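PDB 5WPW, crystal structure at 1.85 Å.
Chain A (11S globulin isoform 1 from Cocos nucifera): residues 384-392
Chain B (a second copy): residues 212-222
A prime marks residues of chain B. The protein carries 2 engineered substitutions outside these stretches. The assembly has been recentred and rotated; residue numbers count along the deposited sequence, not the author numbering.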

# COMPACT_ATOMS: atom_id res chain seq x y z
N MET A 384 -28.59 -1.70 17.51
CA MET A 384 -28.64 -2.55 18.69
C MET A 384 -29.99 -3.24 18.80
O MET A 384 -31.03 -2.67 18.44
CB MET A 384 -28.39 -1.71 19.95
CG MET A 384 -26.89 -1.53 20.24
SD MET A 384 -26.66 -0.41 21.62
CE MET A 384 -25.07 0.30 21.06
N PRO A 385 -30.00 -4.49 19.27
CA PRO A 385 -31.28 -5.20 19.45
C PRO A 385 -32.19 -4.47 20.42
O PRO A 385 -31.74 -3.94 21.44
CB PRO A 385 -30.86 -6.56 19.99
CG PRO A 385 -29.41 -6.73 19.53
CD PRO A 385 -28.84 -5.34 19.57
N VAL A 386 -33.50 -4.48 20.13
CA VAL A 386 -34.45 -3.82 21.02
C VAL A 386 -34.23 -4.26 22.47
O VAL A 386 -34.27 -3.44 23.39
CB VAL A 386 -35.90 -4.07 20.57
CG1 VAL A 386 -36.11 -3.52 19.17
CG2 VAL A 386 -36.24 -5.54 20.61
N GLU A 387 -33.94 -5.56 22.70
CA GLU A 387 -33.90 -6.04 24.08
C GLU A 387 -32.64 -5.58 24.79
O GLU A 387 -32.66 -5.39 26.01
CB GLU A 387 -34.03 -7.57 24.14
CG GLU A 387 -35.37 -8.07 23.57
CD GLU A 387 -35.95 -9.29 24.30
OE1 GLU A 387 -37.14 -9.57 24.09
OE2 GLU A 387 -35.23 -9.98 25.06
N VAL A 388 -31.54 -5.37 24.05
CA VAL A 388 -30.38 -4.71 24.63
C VAL A 388 -30.74 -3.31 25.10
O VAL A 388 -30.34 -2.89 26.20
CB VAL A 388 -29.22 -4.69 23.60
CG1 VAL A 388 -28.10 -3.76 24.07
CG2 VAL A 388 -28.73 -6.11 23.32
N LEU A 389 -31.49 -2.57 24.29
CA LEU A 389 -31.92 -1.23 24.71
C LEU A 389 -32.91 -1.30 25.87
O LEU A 389 -32.85 -0.48 26.80
CB LEU A 389 -32.56 -0.49 23.55
CG LEU A 389 -31.73 -0.21 22.28
CD1 LEU A 389 -32.60 0.38 21.23
CD2 LEU A 389 -30.60 0.71 22.59
N MET A 390 -33.84 -2.25 25.83
CA MET A 390 -34.76 -2.41 26.96
C MET A 390 -33.97 -2.56 28.25
O MET A 390 -34.07 -1.71 29.15
CB MET A 390 -35.68 -3.60 26.73
CG MET A 390 -36.77 -3.30 25.71
SD MET A 390 -37.67 -4.76 25.16
CE MET A 390 -38.49 -5.22 26.71
N ASN A 391 -33.11 -3.58 28.32
CA ASN A 391 -32.37 -3.83 29.55
C ASN A 391 -31.39 -2.72 29.88
O ASN A 391 -31.13 -2.48 31.07
CB ASN A 391 -31.66 -5.19 29.46
CG ASN A 391 -32.64 -6.38 29.56
OD1 ASN A 391 -33.07 -6.75 30.65
ND2 ASN A 391 -32.97 -6.99 28.41
N SER A 392 -30.86 -2.00 28.87
CA SER A 392 -29.86 -0.95 29.11
C SER A 392 -30.47 0.27 29.80
O SER A 392 -29.86 0.85 30.70
CB SER A 392 -29.21 -0.51 27.79
OG SER A 392 -28.54 -1.60 27.15
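Chain B (212-222) IVRAENGLQVL

How does chain B run along chain A? Val386 to Ser392 form the first turns of a helix, with Pro385 at its N-cap position, and the chain B stretch passes it in the opposite direction: Val221′ lies nearest Pro385 (CA to CA 5.9 Å), Leu219′ nearest Glu387 (CA to CA 6.3 Å) and Ala215′ nearest Asn391 (CA to CA 6.4 Å). The chain B stretch begins as a strand, Ile212′ to Arg214′, makes a type I turn from Ala215′ to Gly218′, and then continues in an extended conformation from Leu219′ to Leu222′.

What does Asn391, the residue with the most covered surface, rest against? Its CB points toward chain B, and its OD1 lies 3.6 Å from Ala215′ CB. Its ND2 donates a hydrogen bond to Glu387 O one helical turn back (2.9 Å) and also lies 3.4 Å from Leu219′ CD1. A water accepts from Asn391 ND2 (2.6 Å) and donates to Gly218′ O (3.0 Å), tying the amide to the end of the turn.

How does Glu387 hold the segment after the turn? Its carboxylate reaches the backbone, where Gln220′ N donates to Glu387 OE2 at 2.8 Å and 166°, a nearly straight hydrogen bond. A second water accepts from Glu387 N (3.0 Å) and donates to Gln220′ O (2.7 Å), so both backbone polar groups of Gln220′ are linked to this one glutamate.

Where does Leu219′ go? Its CB points sideways, but the end of the side chain comes nearer the helix, placing CD1 3.6 Å from Glu387 CB and CD2 3.8 Å from Val388 CG2. Farther along, Val221′ CG1 packs on Pro385 CB at 3.6 Å, extending the apolar contact to the start of the helix.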

# COMPACT_ATOMS: atom_id res chain seq x y z
N ILE B 212 -22.70 -3.94 34.35
CA ILE B 212 -23.12 -5.30 34.05
C ILE B 212 -24.43 -5.52 34.80
O ILE B 212 -24.44 -5.54 36.03
CB ILE B 212 -22.07 -6.33 34.47
CG1 ILE B 212 -20.70 -5.97 33.89
CG2 ILE B 212 -22.52 -7.71 34.03
CD1 ILE B 212 -19.54 -6.73 34.55
N VAL B 213 -25.53 -5.67 34.05
CA VAL B 213 -26.88 -5.70 34.61
C VAL B 213 -27.54 -7.04 34.31
O VAL B 213 -27.17 -7.73 33.35
CB VAL B 213 -27.73 -4.52 34.07
CG1 VAL B 213 -26.95 -3.24 34.19
CG2 VAL B 213 -28.21 -4.78 32.61
N ARG B 214 -28.52 -7.42 35.14
CA ARG B 214 -29.19 -8.70 34.99
C ARG B 214 -30.36 -8.57 34.03
O ARG B 214 -31.19 -7.66 34.17
CB ARG B 214 -29.66 -9.23 36.35
CG ARG B 214 -30.10 -10.70 36.38
CD ARG B 214 -28.93 -11.71 36.54
NE ARG B 214 -28.12 -11.50 37.75
CZ ARG B 214 -27.22 -12.36 38.23
NH1 ARG B 214 -27.01 -13.53 37.62
NH2 ARG B 214 -26.54 -12.06 39.33
N ALA B 215 -30.42 -9.45 33.03
CA ALA B 215 -31.61 -9.60 32.20
C ALA B 215 -32.39 -10.79 32.78
O ALA B 215 -32.05 -11.94 32.52
CB ALA B 215 -31.25 -9.83 30.74
N GLU B 216 -33.44 -10.50 33.55
CA GLU B 216 -34.10 -11.58 34.28
C GLU B 216 -34.97 -12.45 33.36
O GLU B 216 -35.19 -13.63 33.66
CB GLU B 216 -34.95 -11.03 35.43
CG GLU B 216 -35.23 -12.06 36.53
CD GLU B 216 -35.61 -11.44 37.86
OE1 GLU B 216 -36.82 -11.20 38.08
OE2 GLU B 216 -34.70 -11.19 38.69
N ASN B 217 -35.45 -11.90 32.25
CA ASN B 217 -36.22 -12.67 31.27
C ASN B 217 -35.36 -13.29 30.19
O ASN B 217 -35.89 -13.74 29.17
CB ASN B 217 -37.28 -11.79 30.62
CG ASN B 217 -38.48 -11.61 31.48
OD1 ASN B 217 -38.87 -12.53 32.21
ND2 ASN B 217 -39.09 -10.43 31.43
N GLY B 218 -34.04 -13.30 30.36
CA GLY B 218 -33.16 -13.68 29.29
C GLY B 218 -33.10 -12.54 28.30
O GLY B 218 -33.93 -11.63 28.33
N LEU B 219 -32.11 -12.55 27.43
CA LEU B 219 -32.00 -11.53 26.39
C LEU B 219 -32.23 -12.23 25.07
O LEU B 219 -31.43 -13.08 24.67
CB LEU B 219 -30.64 -10.85 26.43
CG LEU B 219 -30.48 -9.69 25.44
CD1 LEU B 219 -31.09 -8.47 26.05
CD2 LEU B 219 -29.00 -9.46 25.11
N GLN B 220 -33.30 -11.88 24.37
CA GLN B 220 -33.55 -12.44 23.06
C GLN B 220 -33.12 -11.43 22.01
O GLN B 220 -33.57 -10.27 22.02
CB GLN B 220 -35.01 -12.82 22.87
CG GLN B 220 -35.44 -14.02 23.72
CD GLN B 220 -35.23 -15.35 23.01
OE1 GLN B 220 -34.34 -16.13 23.38
NE2 GLN B 220 -36.04 -15.62 21.99
N VAL B 221 -32.24 -11.86 21.11
CA VAL B 221 -31.83 -11.08 19.96
C VAL B 221 -31.96 -12.00 18.75
O VAL B 221 -32.12 -13.21 18.89
CB VAL B 221 -30.38 -10.56 20.09
CG1 VAL B 221 -30.18 -9.85 21.41
CG2 VAL B 221 -29.39 -11.69 19.93
N LEU B 222 -31.90 -11.42 17.57
CA LEU B 222 -31.91 -12.25 16.38
C LEU B 222 -30.53 -12.88 16.19
O LEU B 222 -29.52 -12.17 16.17
CB LEU B 222 -32.30 -11.44 15.15
CG LEU B 222 -33.74 -10.94 15.10
CD1 LEU B 222 -33.80 -9.55 14.50
CD2 LEU B 222 -34.55 -11.88 14.25
O HOH W 1 -33.75 -7.88 20.73
O HOH W 2 -36.47 -11.90 26.62
O HOH W 3 -34.86 -8.78 28.35